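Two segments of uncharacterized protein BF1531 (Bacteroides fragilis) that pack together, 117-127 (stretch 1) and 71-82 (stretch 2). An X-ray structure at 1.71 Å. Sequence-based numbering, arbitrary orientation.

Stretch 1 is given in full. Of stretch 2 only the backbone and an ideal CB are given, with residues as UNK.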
ATOM      1  N   GLU A 117       5.148  23.190  -7.783  1.00 25.41           N
ATOM      2  CA  GLU A 117       5.371  24.131  -8.885  1.00 28.20           C
ATOM      3  C   GLU A 117       6.829  24.146  -9.339  1.00 33.73           C
ATOM      4  O   GLU A 117       7.132  24.543 -10.465  1.00 37.90           O
ATOM      5  CB  GLU A 117       4.931  25.550  -8.492  1.00 29.15           C
ATOM      6  CG  GLU A 117       3.431  25.745  -8.300  1.00 32.20           C
ATOM      7  CD  GLU A 117       2.658  25.905  -9.609  1.00 30.63           C
ATOM      8  OE1 GLU A 117       3.269  26.266 -10.637  1.00 31.06           O
ATOM      9  OE2 GLU A 117       1.430  25.670  -9.604  1.00 32.31           O
ATOM     10  N   GLN A 118       7.732  23.711  -8.468  1.00 29.62           N
ATOM     11  CA  GLN A 118       9.153  23.702  -8.801  1.00 35.56           C
ATOM     12  C   GLN A 118       9.467  22.796  -9.989  1.00 39.38           C
ATOM     13  O   GLN A 118      10.341  23.105 -10.801  1.00 41.05           O
ATOM     14  CB  GLN A 118       9.996  23.311  -7.589  1.00 30.62           C
ATOM     15  CG  GLN A 118       9.865  24.290  -6.426  1.00 32.96           C
ATOM     16  CD  GLN A 118       9.769  25.737  -6.884  1.00 36.80           C
ATOM     17  OE1 GLN A 118      10.714  26.284  -7.455  1.00 42.96           O
ATOM     18  NE2 GLN A 118       8.620  26.368  -6.631  1.00 36.23           N
ATOM     19  N   GLY A 119       8.752  21.680 -10.084  1.00 40.42           N
ATOM     20  CA  GLY A 119       8.923  20.748 -11.185  1.00 38.59           C
ATOM     21  C   GLY A 119      10.185  19.907 -11.088  1.00 44.25           C
ATOM     22  O   GLY A 119      10.898  19.732 -12.081  1.00 41.24           O
ATOM     23  N   ILE A 120      10.446  19.365  -9.899  1.00 39.36           N
ATOM     24  CA  ILE A 120      11.691  18.642  -9.635  1.00 38.13           C
ATOM     25  C   ILE A 120      11.499  17.127  -9.429  1.00 34.63           C
ATOM     26  O   ILE A 120      11.367  16.660  -8.303  1.00 35.09           O
ATOM     27  CB  ILE A 120      12.381  19.239  -8.394  1.00 39.97           C
ATOM     28  CG1 ILE A 120      13.783  18.640  -8.205  1.00 34.37           C
ATOM     29  CG2 ILE A 120      11.471  19.116  -7.163  1.00 37.93           C
ATOM     30  CD1 ILE A 120      14.790  19.212  -9.153  1.00 38.92           C
ATOM     31  N   GLY A 121      11.509  16.357 -10.514  1.00 31.02           N
ATOM     32  CA  GLY A 121      11.258  14.929 -10.417  1.00 26.85           C
ATOM     33  C   GLY A 121       9.860  14.684  -9.868  1.00 26.26           C
ATOM     34  O   GLY A 121       9.006  15.567  -9.926  1.00 27.60           O
ATOM     35  N   ARG A 122       9.627  13.485  -9.345  1.00 23.07           N
ATOM     36  CA  ARG A 122       8.345  13.159  -8.724  1.00 22.28           C
ATOM     37  C   ARG A 122       8.432  13.345  -7.218  1.00 18.13           C
ATOM     38  O   ARG A 122       9.473  13.094  -6.611  1.00 21.34           O
ATOM     39  CB  ARG A 122       7.926  11.729  -9.053  1.00 23.28           C
ATOM     40  CG  ARG A 122       7.302  11.556 -10.428  1.00 27.19           C
ATOM     41  CD  ARG A 122       8.304  11.042 -11.433  1.00 35.19           C
ATOM     42  NE  ARG A 122       7.653  10.668 -12.686  1.00 35.72           N
ATOM     43  CZ  ARG A 122       8.236   9.971 -13.655  1.00 34.90           C
ATOM     44  NH1 ARG A 122       9.491   9.560 -13.519  1.00 36.84           N
ATOM     45  NH2 ARG A 122       7.558   9.677 -14.756  1.00 37.26           N
ATOM     46  N   VAL A 123       7.341  13.803  -6.617  1.00 16.92           N
ATOM     47  CA  VAL A 123       7.293  14.007  -5.180  1.00 16.14           C
ATOM     48  C   VAL A 123       6.428  12.933  -4.554  1.00 16.03           C
ATOM     49  O   VAL A 123       5.364  12.628  -5.065  1.00 15.32           O
ATOM     50  CB  VAL A 123       6.711  15.395  -4.836  1.00 20.29           C
ATOM     51  CG1 VAL A 123       6.428  15.522  -3.332  1.00 15.89           C
ATOM     52  CG2 VAL A 123       7.665  16.477  -5.307  1.00 20.90           C
ATOM     53  N   ILE A 124       6.924  12.323  -3.483  1.00 15.49           N
ATOM     54  CA  ILE A 124       6.112  11.422  -2.674  1.00 13.56           C
ATOM     55  C   ILE A 124       5.955  12.056  -1.291  1.00 12.94           C
ATOM     56  O   ILE A 124       6.942  12.370  -0.618  1.00 13.66           O
ATOM     57  CB  ILE A 124       6.749  10.032  -2.564  1.00 14.85           C
ATOM     58  CG1 ILE A 124       6.897   9.408  -3.955  1.00 16.69           C
ATOM     59  CG2 ILE A 124       5.888   9.141  -1.679  1.00 13.74           C
ATOM     60  CD1 ILE A 124       7.747   8.162  -3.967  1.00 18.00           C
ATOM     61  N   TYR A 125       4.709  12.243  -0.874  1.00 13.64           N
ATOM     62  CA  TYR A 125       4.416  13.061   0.293  1.00 13.42           C
ATOM     63  C   TYR A 125       3.544  12.268   1.256  1.00 14.04           C
ATOM     64  O   TYR A 125       2.439  11.853   0.891  1.00 14.16           O
ATOM     65  CB  TYR A 125       3.699  14.347  -0.149  1.00 13.06           C
ATOM     66  CG  TYR A 125       3.569  15.399   0.943  1.00 14.37           C
ATOM     67  CD1 TYR A 125       2.528  15.357   1.848  1.00 14.94           C
ATOM     68  CD2 TYR A 125       4.490  16.435   1.053  1.00 14.14           C
ATOM     69  CE1 TYR A 125       2.406  16.310   2.853  1.00 17.19           C
ATOM     70  CE2 TYR A 125       4.380  17.398   2.051  1.00 15.91           C
ATOM     71  CZ  TYR A 125       3.338  17.323   2.949  1.00 15.64           C
ATOM     72  OH  TYR A 125       3.218  18.266   3.931  1.00 15.72           O
ATOM     73  N   TYR A 126       4.048  12.019   2.469  1.00 13.80           N
ATOM     74  CA  TYR A 126       3.252  11.317   3.482  1.00 14.78           C
ATOM     75  C   TYR A 126       2.146  12.223   3.996  1.00 13.10           C
ATOM     76  O   TYR A 126       2.421  13.335   4.426  1.00 13.69           O
ATOM     77  CB  TYR A 126       4.121  10.865   4.669  1.00 12.79           C
ATOM     78  CG  TYR A 126       5.238   9.924   4.282  1.00 14.32           C
ATOM     79  CD1 TYR A 126       6.561  10.338   4.316  1.00 14.01           C
ATOM     80  CD2 TYR A 126       4.965   8.620   3.858  1.00 16.71           C
ATOM     81  CE1 TYR A 126       7.589   9.479   3.952  1.00 15.82           C
ATOM     82  CE2 TYR A 126       5.993   7.760   3.485  1.00 14.92           C
ATOM     83  CZ  TYR A 126       7.300   8.194   3.537  1.00 15.46           C
ATOM     84  OH  TYR A 126       8.331   7.342   3.162  1.00 16.19           O
ATOM     85  N   ASN A 127       0.899  11.764   3.944  1.00 12.84           N
ATOM     86  CA  ASN A 127      -0.179  12.527   4.555  1.00 13.01           C
ATOM     87  C   ASN A 127      -0.194  12.307   6.063  1.00 13.49           C
ATOM     88  O   ASN A 127       0.737  11.707   6.619  1.00 13.21           O
ATOM     89  CB  ASN A 127      -1.548  12.254   3.895  1.00 12.53           C
ATOM     90  CG  ASN A 127      -2.014  10.818   4.046  1.00 16.81           C
ATOM     91  OD1 ASN A 127      -1.326   9.979   4.653  1.00 13.76           O
ATOM     92  ND2 ASN A 127      -3.200  10.520   3.494  1.00 15.63           N
ATOM     93  N   UNK A  71      21.712  22.150  -1.343  1.00 23.68           N
ATOM     94  CA  UNK A  71      22.178  20.805  -1.651  1.00 20.45           C
ATOM     95  C   UNK A  71      21.101  19.945  -2.302  1.00 21.55           C
ATOM     96  O   UNK A  71      21.407  19.071  -3.105  1.00 21.34           O
ATOM     97  CB  UNK A  71      22.677  20.125  -0.375  1.00 20.45           C
ATOM     98  N   UNK A  72      19.844  20.183  -1.929  1.00 24.22           N
ATOM     99  CA  UNK A  72      18.735  19.412  -2.483  1.00 20.66           C
ATOM    100  C   UNK A  72      18.661  19.549  -4.004  1.00 22.29           C
ATOM    101  O   UNK A  72      18.615  18.552  -4.723  1.00 24.55           O
ATOM    102  CB  UNK A  72      17.415  19.860  -1.852  1.00 20.66           C
ATOM    103  N   UNK A  73      18.645  20.784  -4.495  1.00 26.12           N
ATOM    104  CA  UNK A  73      18.580  21.013  -5.941  1.00 27.89           C
ATOM    105  C   UNK A  73      19.835  20.551  -6.662  1.00 26.87           C
ATOM    106  O   UNK A  73      19.769  20.057  -7.793  1.00 28.97           O
ATOM    107  CB  UNK A  73      18.347  22.498  -6.226  1.00 27.89           C
ATOM    108  N   UNK A  74      20.983  20.700  -6.014  1.00 27.22           N
ATOM    109  CA  UNK A  74      22.225  20.220  -6.613  1.00 28.25           C
ATOM    110  C   UNK A  74      22.220  18.698  -6.785  1.00 28.16           C
ATOM    111  O   UNK A  74      22.887  18.160  -7.669  1.00 24.63           O
ATOM    112  CB  UNK A  74      23.419  20.645  -5.756  1.00 28.25           C
ATOM    113  N   UNK A  75      21.450  18.006  -5.947  1.00 25.37           N
ATOM    114  CA  UNK A  75      21.376  16.545  -5.992  1.00 24.40           C
ATOM    115  C   UNK A  75      20.587  16.039  -7.210  1.00 23.72           C
ATOM    116  O   UNK A  75      20.815  14.929  -7.675  1.00 22.26           O
ATOM    117  CB  UNK A  75      20.735  16.019  -4.706  1.00 24.40           C
ATOM    118  N   UNK A  76      19.663  16.859  -7.705  1.00 21.76           N
ATOM    119  CA  UNK A  76      18.824  16.517  -8.860  1.00 25.70           C
ATOM    120  C   UNK A  76      18.145  15.151  -8.722  1.00 25.51           C
ATOM    121  O   UNK A  76      18.392  14.235  -9.506  1.00 22.31           O
ATOM    122  CB  UNK A  76      19.669  16.537 -10.135  1.00 25.70           C
ATOM    123  N   UNK A  77      17.274  15.013  -7.719  1.00 20.86           N
ATOM    124  CA  UNK A  77      16.684  13.699  -7.453  1.00 21.04           C
ATOM    125  C   UNK A  77      15.677  13.266  -8.515  1.00 20.75           C
ATOM    126  O   UNK A  77      15.033  14.102  -9.165  1.00 23.88           O
ATOM    127  CB  UNK A  77      16.002  13.708  -6.083  1.00 21.04           C
ATOM    128  N   UNK A  78      15.554  11.955  -8.683  1.00 18.43           N
ATOM    129  CA  UNK A  78      14.484  11.363  -9.478  1.00 18.46           C
ATOM    130  C   UNK A  78      13.183  11.333  -8.671  1.00 19.68           C
ATOM    131  O   UNK A  78      12.097  11.503  -9.227  1.00 20.17           O
ATOM    132  CB  UNK A  78      14.868   9.953  -9.931  1.00 18.46           C
ATOM    133  N   UNK A  79      13.309  11.115  -7.364  1.00 17.31           N
ATOM    134  CA  UNK A  79      12.162  11.161  -6.450  1.00 16.08           C
ATOM    135  C   UNK A  79      12.503  12.005  -5.244  1.00 16.25           C
ATOM    136  O   UNK A  79      13.636  11.985  -4.775  1.00 17.20           O
ATOM    137  CB  UNK A  79      11.747   9.755  -6.013  1.00 16.08           C
ATOM    138  N   UNK A  80      11.514  12.746  -4.749  1.00 16.82           N
ATOM    139  CA  UNK A  80      11.666  13.569  -3.553  1.00 14.56           C
ATOM    140  C   UNK A  80      10.607  13.134  -2.547  1.00 16.74           C
ATOM    141  O   UNK A  80       9.417  13.288  -2.783  1.00 16.43           O
ATOM    142  CB  UNK A  80      11.543  15.059  -3.878  1.00 14.56           C
ATOM    143  N   UNK A  81      11.049  12.564  -1.441  1.00 15.88           N
ATOM    144  CA  UNK A  81      10.146  12.104  -0.404  1.00 14.69           C
ATOM    145  C   UNK A  81      10.160  13.125   0.721  1.00 12.58           C
ATOM    146  O   UNK A  81      11.215  13.425   1.293  1.00 14.85           O
ATOM    147  CB  UNK A  81      10.537  10.714   0.102  1.00 14.69           C
ATOM    148  N   UNK A  82       8.991  13.675   1.021  1.00 13.46           N
ATOM    149  CA  UNK A  82       8.853  14.633   2.120  1.00 12.66           C
ATOM    150  C   UNK A  82       8.093  13.972   3.262  1.00 13.85           C
ATOM    151  O   UNK A  82       7.004  13.417   3.060  1.00 13.43           O
ATOM    152  CB  UNK A  82       8.139  15.905   1.658  1.00 12.66           C
TER

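Positions 71 and 74 lie on helical backbone with no atom of stretch 1 within reach of their CB; they are Asp71 and Gln74, and neither touches stretch 1.

At position 72 the helical CA-to-CB bond runs sideways, and the ideal CB has nothing of stretch 1 within 5.5 Å. Only a long side chain could reach Ile120, whose CG2 projects into the space between. The residue is Tyr72, chi1 t: its ring meets Ile120 edge-on, with CZ 4.0 Å and OH a tight 2.9 Å from Ile120 CG2.

Position 73 is similar: sideways, distant, and suited to a long side chain, aromatic or aliphatic, that can span toward Gln118 and Ile120. Tyr73, chi1 m, does so, its CD1 4.2 Å from Ile120 CD1 at the ring edge and its OH 3.5 Å from Gln118 CG.

Position 75 is out of reach and is Phe75. Position 76 leaves the helix with phi/psi 51/63, which favours glycine or asparagine but does not demand them; its CB points away. It is Glu76.

Position 77, phi -71°, admits proline among many residues, and a modest apolar group could meet Ile120. Pro77 places CD 4.3 Å from Ile120 CG1. At position 78 the CB points away and stretch 1 does not select the side chain, so many would suit; it is Asp78. Its backbone contributes more, O accepting from Arg122 N at 3.2 Å and from a water that Arg122 NH1 also binds.

From 79 to 82 the chain is extended and pairs in parallel with 122-126, side chains alternating between faces. Position 79 shares a face with Arg122 and Ile124; a large side chain, aliphatic or aromatic, would cover both. Tyr79 does, with CD2 3.8 Å from Arg122 CB and 4.1 Å from Ile124 CD1.

Position 80, beside Val123, has its ideal CB 4.4 Å from Val123 CG2, which fits a small or beta-branched residue. It is Thr80, whose OG1 hydrogen-bonds Tyr72 OH at 2.6 Å. Its backbone bonds on both sides of 123: N to Arg122 O and O from Ile124 N, each 2.8 Å.

Position 81 returns to the face of Ile124, with Tyr126 CE1 5.0 Å from the ideal CB; a branched aliphatic would fill this gap. Ile81 sets CG2 3.5 Å from Tyr126 CE1 and CG1 4.2 Å from Ile124 CB.

At position 82 the ideal CB already lies 3.7 Å from Tyr125 CD2, with Val123 CG1 nearby, favouring valine, isoleucine or leucine. Ile82 brings CG1 4.4 Å from Val123 CG1, while its N donates to Ile124 O at 2.9 Å.

Stretch 2 (71-82) DYYQFEPDYTII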
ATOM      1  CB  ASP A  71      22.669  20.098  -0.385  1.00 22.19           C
ATOM      2  CG  ASP A  71      23.957  20.684   0.155  1.00 32.59           C
ATOM      3  OD1 ASP A  71      24.638  21.416  -0.595  1.00 29.87           O
ATOM      4  OD2 ASP A  71      24.294  20.404   1.326  1.00 33.54           O
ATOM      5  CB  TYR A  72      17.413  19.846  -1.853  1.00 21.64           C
ATOM      6  CG  TYR A  72      16.217  19.367  -2.639  1.00 21.33           C
ATOM      7  CD1 TYR A  72      15.818  18.037  -2.593  1.00 22.17           C
ATOM      8  CD2 TYR A  72      15.497  20.245  -3.443  1.00 21.89           C
ATOM      9  CE1 TYR A  72      14.721  17.590  -3.325  1.00 20.27           C
ATOM     10  CE2 TYR A  72      14.409  19.811  -4.176  1.00 26.76           C
ATOM     11  CZ  TYR A  72      14.024  18.489  -4.107  1.00 22.45           C
ATOM     12  OH  TYR A  72      12.943  18.074  -4.832  1.00 23.44           O
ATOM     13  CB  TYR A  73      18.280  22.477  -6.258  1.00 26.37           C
ATOM     14  CG  TYR A  73      16.876  22.866  -5.882  1.00 29.37           C
ATOM     15  CD1 TYR A  73      15.791  22.443  -6.642  1.00 30.68           C
ATOM     16  CD2 TYR A  73      16.629  23.634  -4.758  1.00 28.37           C
ATOM     17  CE1 TYR A  73      14.495  22.784  -6.289  1.00 29.48           C
ATOM     18  CE2 TYR A  73      15.343  23.982  -4.401  1.00 30.66           C
ATOM     19  CZ  TYR A  73      14.279  23.552  -5.170  1.00 28.06           C
ATOM     20  OH  TYR A  73      12.994  23.905  -4.809  1.00 32.86           O
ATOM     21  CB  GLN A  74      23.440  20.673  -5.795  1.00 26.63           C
ATOM     22  CG  GLN A  74      23.471  22.170  -5.497  1.00 33.62           C
ATOM     23  CD  GLN A  74      23.609  23.032  -6.742  1.00 45.55           C
ATOM     24  OE1 GLN A  74      23.593  22.531  -7.868  1.00 50.96           O
ATOM     25  NE2 GLN A  74      23.754  24.343  -6.541  1.00 48.92           N
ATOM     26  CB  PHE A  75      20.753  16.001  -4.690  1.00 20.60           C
ATOM     27  CG  PHE A  75      20.621  14.500  -4.652  1.00 23.96           C
ATOM     28  CD1 PHE A  75      21.748  13.687  -4.680  1.00 25.48           C
ATOM     29  CD2 PHE A  75      19.365  13.897  -4.570  1.00 22.90           C
ATOM     30  CE1 PHE A  75      21.631  12.308  -4.650  1.00 22.98           C
ATOM     31  CE2 PHE A  75      19.241  12.510  -4.534  1.00 20.82           C
ATOM     32  CZ  PHE A  75      20.373  11.716  -4.573  1.00 23.60           C
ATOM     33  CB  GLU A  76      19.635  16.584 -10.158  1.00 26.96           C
ATOM     34  CG  GLU A  76      20.142  17.986 -10.484  1.00 32.18           C
ATOM     35  CD  GLU A  76      21.032  18.020 -11.723  1.00 42.50           C
ATOM     36  OE1 GLU A  76      21.461  16.942 -12.184  1.00 42.51           O
ATOM     37  OE2 GLU A  76      21.303  19.129 -12.230  1.00 49.23           O
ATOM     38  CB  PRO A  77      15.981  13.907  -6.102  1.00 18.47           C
ATOM     39  CG  PRO A  77      15.655  15.384  -6.076  1.00 20.26           C
ATOM     40  CD  PRO A  77      16.833  16.037  -6.758  1.00 22.47           C
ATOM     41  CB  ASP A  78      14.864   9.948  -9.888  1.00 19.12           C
ATOM     42  CG  ASP A  78      16.078   9.910 -10.787  1.00 25.07           C
ATOM     43  OD1 ASP A  78      16.073  10.634 -11.802  1.00 23.50           O
ATOM     44  OD2 ASP A  78      17.030   9.165 -10.474  1.00 22.63           O
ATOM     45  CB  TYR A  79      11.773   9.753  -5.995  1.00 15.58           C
ATOM     46  CG  TYR A  79      11.229   8.916  -7.119  1.00 18.39           C
ATOM     47  CD1 TYR A  79      12.075   8.197  -7.944  1.00 19.81           C
ATOM     48  CD2 TYR A  79       9.865   8.868  -7.372  1.00 20.73           C
ATOM     49  CE1 TYR A  79      11.575   7.436  -8.995  1.00 19.80           C
ATOM     50  CE2 TYR A  79       9.359   8.118  -8.417  1.00 22.45           C
ATOM     51  CZ  TYR A  79      10.218   7.405  -9.221  1.00 19.32           C
ATOM     52  OH  TYR A  79       9.710   6.653 -10.262  1.00 20.41           O
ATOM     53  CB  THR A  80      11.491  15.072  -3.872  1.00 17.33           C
ATOM     54  OG1 THR A  80      12.569  15.509  -4.714  1.00 19.72           O
ATOM     55  CG2 THR A  80      11.500  15.911  -2.599  1.00 18.02           C
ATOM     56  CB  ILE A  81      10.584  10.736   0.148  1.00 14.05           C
ATOM     57  CG1 ILE A  81      10.668   9.706  -0.979  1.00 15.61           C
ATOM     58  CG2 ILE A  81       9.636  10.276   1.268  1.00 13.05           C
ATOM     59  CD1 ILE A  81      11.335   8.428  -0.556  1.00 16.67           C
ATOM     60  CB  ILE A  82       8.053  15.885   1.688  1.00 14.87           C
ATOM     61  CG1 ILE A  82       8.633  16.505   0.405  1.00 18.42           C
ATOM     62  CG2 ILE A  82       7.963  16.902   2.838  1.00 13.61           C
ATOM     63  CD1 ILE A  82      10.000  17.136   0.570  1.00 17.59           C
TER
HETATM   64  O   HOH W   1      11.511  10.694 -11.801  1.00 30.17           O
HETATM   65  O   HOH W   2       4.825  14.542   4.547  1.00 14.69           O
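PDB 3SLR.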